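Histidine-containing phosphotransfer protein (Zea mays, PDB 1WN0) probably relays phosphoryl groups between cytokinin sensor histidine kinases and response regulators in the multistep His-to-Asp phosphorelay of maize. Local coordinates at residues 9-14 / 133-138. Numbering follows the deposited sequence.
Sequences QLNALL and TMLQLE
Both backbones are helical, with i to i-4 hydrogen bonds: Leu13 N to Gln9 O (3.1 Å) and Leu14 N to Leu10 O (2.9 Å) open helix 10-19; Leu137 N to Thr133 O (2.9 Å) and Glu138 N to Met134 O (3.1 Å) close helix 110-138. The short axes run nearly antiparallel (signed crossing -163°), approaching to 10.3 Å. The CA atoms of Leu10 and Leu137 are nearest across the segments, at 6.5 Å; Leu137 CD1 lies 4.1 Å from Leu10 CA. Contacts are mainly between apolar side chains, burying 304 Å², both sides summed. Leu10 and Leu13 are both t,p, but CA-to-CB points toward the partner in Leu13 and sideways in Leu10, whose end comes nearer; Leu137 (m,t) points toward, Met134 (t,t,p) sideways. Leu10 CD1 is 3.8 Å from Met134 CG; Leu13 CD2 is 4.1 Å from Leu137 CD1. Such leucine-rich antiparallel packing brings the N-terminal helix against the last helix of the HPt fold, at one end of the elongated bundle. Leu14 (m,t) sends CD2 to 3.8 Å from Met134 SD; both side chains touch Phe27 of helix 25-34. Polar neighbours make van der Waals contacts: Leu10 CD2 to Glu138 CG, 3.8 Å; Leu13 CD2 to Thr133 OG1, a tight 3.1 Å.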
loop_
_atom_site.group_PDB
_atom_site.type_symbol
_atom_site.label_atom_id
_atom_site.label_comp_id
_atom_site.label_asym_id
_atom_site.label_seq_id
_atom_site.Cartn_x
_atom_site.Cartn_y
_atom_site.Cartn_z
ATOM N N GLN A 9 3.609 -7.714 22.543
ATOM C CA GLN A 9 2.231 -8.094 22.055
ATOM C C GLN A 9 1.954 -7.341 20.694
ATOM O O GLN A 9 2.434 -7.706 19.614
ATOM C CB GLN A 9 1.144 -7.765 23.121
ATOM C CG GLN A 9 1.530 -6.659 24.186
ATOM C CD GLN A 9 0.374 -5.669 24.603
ATOM O OE1 GLN A 9 0.644 -4.479 24.747
ATOM N NE2 GLN A 9 -0.862 -6.171 24.832
ATOM N N LEU A 10 1.147 -6.297 20.789
ATOM C CA LEU A 10 1.042 -5.246 19.806
ATOM C C LEU A 10 2.388 -4.548 19.669
ATOM O O LEU A 10 2.807 -4.305 18.562
ATOM C CB LEU A 10 -0.037 -4.257 20.267
ATOM C CG LEU A 10 -0.296 -2.976 19.481
ATOM C CD1 LEU A 10 -0.897 -3.321 18.108
ATOM C CD2 LEU A 10 -1.266 -2.159 20.350
ATOM N N ASN A 11 3.069 -4.267 20.793
ATOM C CA ASN A 11 4.435 -3.692 20.747
ATOM C C ASN A 11 5.418 -4.505 19.860
ATOM O O ASN A 11 6.256 -3.926 19.155
ATOM C CB ASN A 11 5.053 -3.506 22.173
ATOM C CG ASN A 11 4.345 -2.402 23.021
ATOM O OD1 ASN A 11 4.519 -2.358 24.267
ATOM N ND2 ASN A 11 3.560 -1.501 22.348
ATOM N N ALA A 12 5.312 -5.837 19.915
ATOM C CA ALA A 12 6.225 -6.716 19.217
ATOM C C ALA A 12 5.818 -6.873 17.736
ATOM O O ALA A 12 6.687 -7.011 16.892
ATOM C CB ALA A 12 6.243 -8.109 19.901
ATOM N N LEU A 13 4.505 -6.896 17.457
ATOM C CA LEU A 13 3.955 -6.794 16.090
ATOM C C LEU A 13 4.436 -5.540 15.387
ATOM O O LEU A 13 4.950 -5.569 14.293
ATOM C CB LEU A 13 2.425 -6.748 16.156
ATOM C CG LEU A 13 1.750 -6.546 14.763
ATOM C CD1 LEU A 13 2.299 -7.549 13.800
ATOM C CD2 LEU A 13 0.189 -6.596 14.783
ATOM N N LEU A 14 4.267 -4.420 16.054
ATOM C CA LEU A 14 4.762 -3.126 15.580
ATOM C C LEU A 14 6.235 -3.097 15.361
ATOM O O LEU A 14 6.629 -2.678 14.304
ATOM C CB LEU A 14 4.402 -1.975 16.534
ATOM C CG LEU A 14 2.925 -1.658 16.529
ATOM C CD1 LEU A 14 2.712 -0.654 17.581
ATOM C CD2 LEU A 14 2.402 -1.115 15.222
ATOM N N THR A 133 -4.429 -7.486 12.045
ATOM C CA THR A 133 -4.158 -7.875 13.446
ATOM C C THR A 133 -3.773 -6.661 14.316
ATOM O O THR A 133 -4.144 -6.542 15.496
ATOM C CB THR A 133 -3.144 -9.070 13.530
ATOM O OG1 THR A 133 -1.782 -8.610 13.447
ATOM C CG2 THR A 133 -3.310 -10.059 12.328
ATOM N N MET A 134 -3.031 -5.729 13.773
ATOM C CA MET A 134 -2.790 -4.502 14.522
ATOM C C MET A 134 -4.076 -3.970 15.114
ATOM O O MET A 134 -4.135 -3.733 16.366
ATOM C CB MET A 134 -2.232 -3.407 13.653
ATOM C CG MET A 134 -1.654 -2.308 14.490
ATOM S SD MET A 134 -1.019 -0.963 13.511
ATOM C CE MET A 134 -2.465 -0.422 12.724
ATOM N N LEU A 135 -5.088 -3.773 14.253
ATOM C CA LEU A 135 -6.294 -3.097 14.643
ATOM C C LEU A 135 -7.113 -3.969 15.533
ATOM O O LEU A 135 -7.823 -3.474 16.360
ATOM C CB LEU A 135 -7.155 -2.656 13.450
ATOM C CG LEU A 135 -6.495 -1.585 12.579
ATOM C CD1 LEU A 135 -7.288 -1.449 11.264
ATOM C CD2 LEU A 135 -6.341 -0.248 13.337
ATOM N N GLN A 136 -7.024 -5.256 15.353
ATOM C CA GLN A 136 -7.841 -6.171 16.097
ATOM C C GLN A 136 -7.283 -6.190 17.526
ATOM O O GLN A 136 -8.048 -5.962 18.486
ATOM C CB GLN A 136 -7.863 -7.578 15.463
ATOM C CG GLN A 136 -9.203 -7.958 14.752
ATOM C CD GLN A 136 -9.005 -9.001 13.610
ATOM O OE1 GLN A 136 -8.254 -9.982 13.786
ATOM N NE2 GLN A 136 -9.659 -8.779 12.456
ATOM N N LEU A 137 -5.978 -6.404 17.687
ATOM C CA LEU A 137 -5.369 -6.279 19.002
ATOM C C LEU A 137 -5.850 -4.972 19.699
ATOM O O LEU A 137 -6.385 -5.007 20.801
ATOM C CB LEU A 137 -3.842 -6.392 18.941
ATOM C CG LEU A 137 -3.261 -7.753 18.511
ATOM C CD1 LEU A 137 -1.809 -7.626 18.160
ATOM C CD2 LEU A 137 -3.456 -8.859 19.588
ATOM N N GLU A 138 -5.787 -3.844 19.026
ATOM C CA GLU A 138 -6.247 -2.580 19.643
ATOM C C GLU A 138 -7.771 -2.562 20.163
ATOM O O GLU A 138 -8.032 -2.082 21.283
ATOM C CB GLU A 138 -5.932 -1.418 18.691
ATOM C CG GLU A 138 -4.540 -0.796 18.866
ATOM C CD GLU A 138 -4.015 -0.118 17.604
ATOM O OE1 GLU A 138 -4.771 0.089 16.632
ATOM O OE2 GLU A 138 -2.820 0.219 17.577
#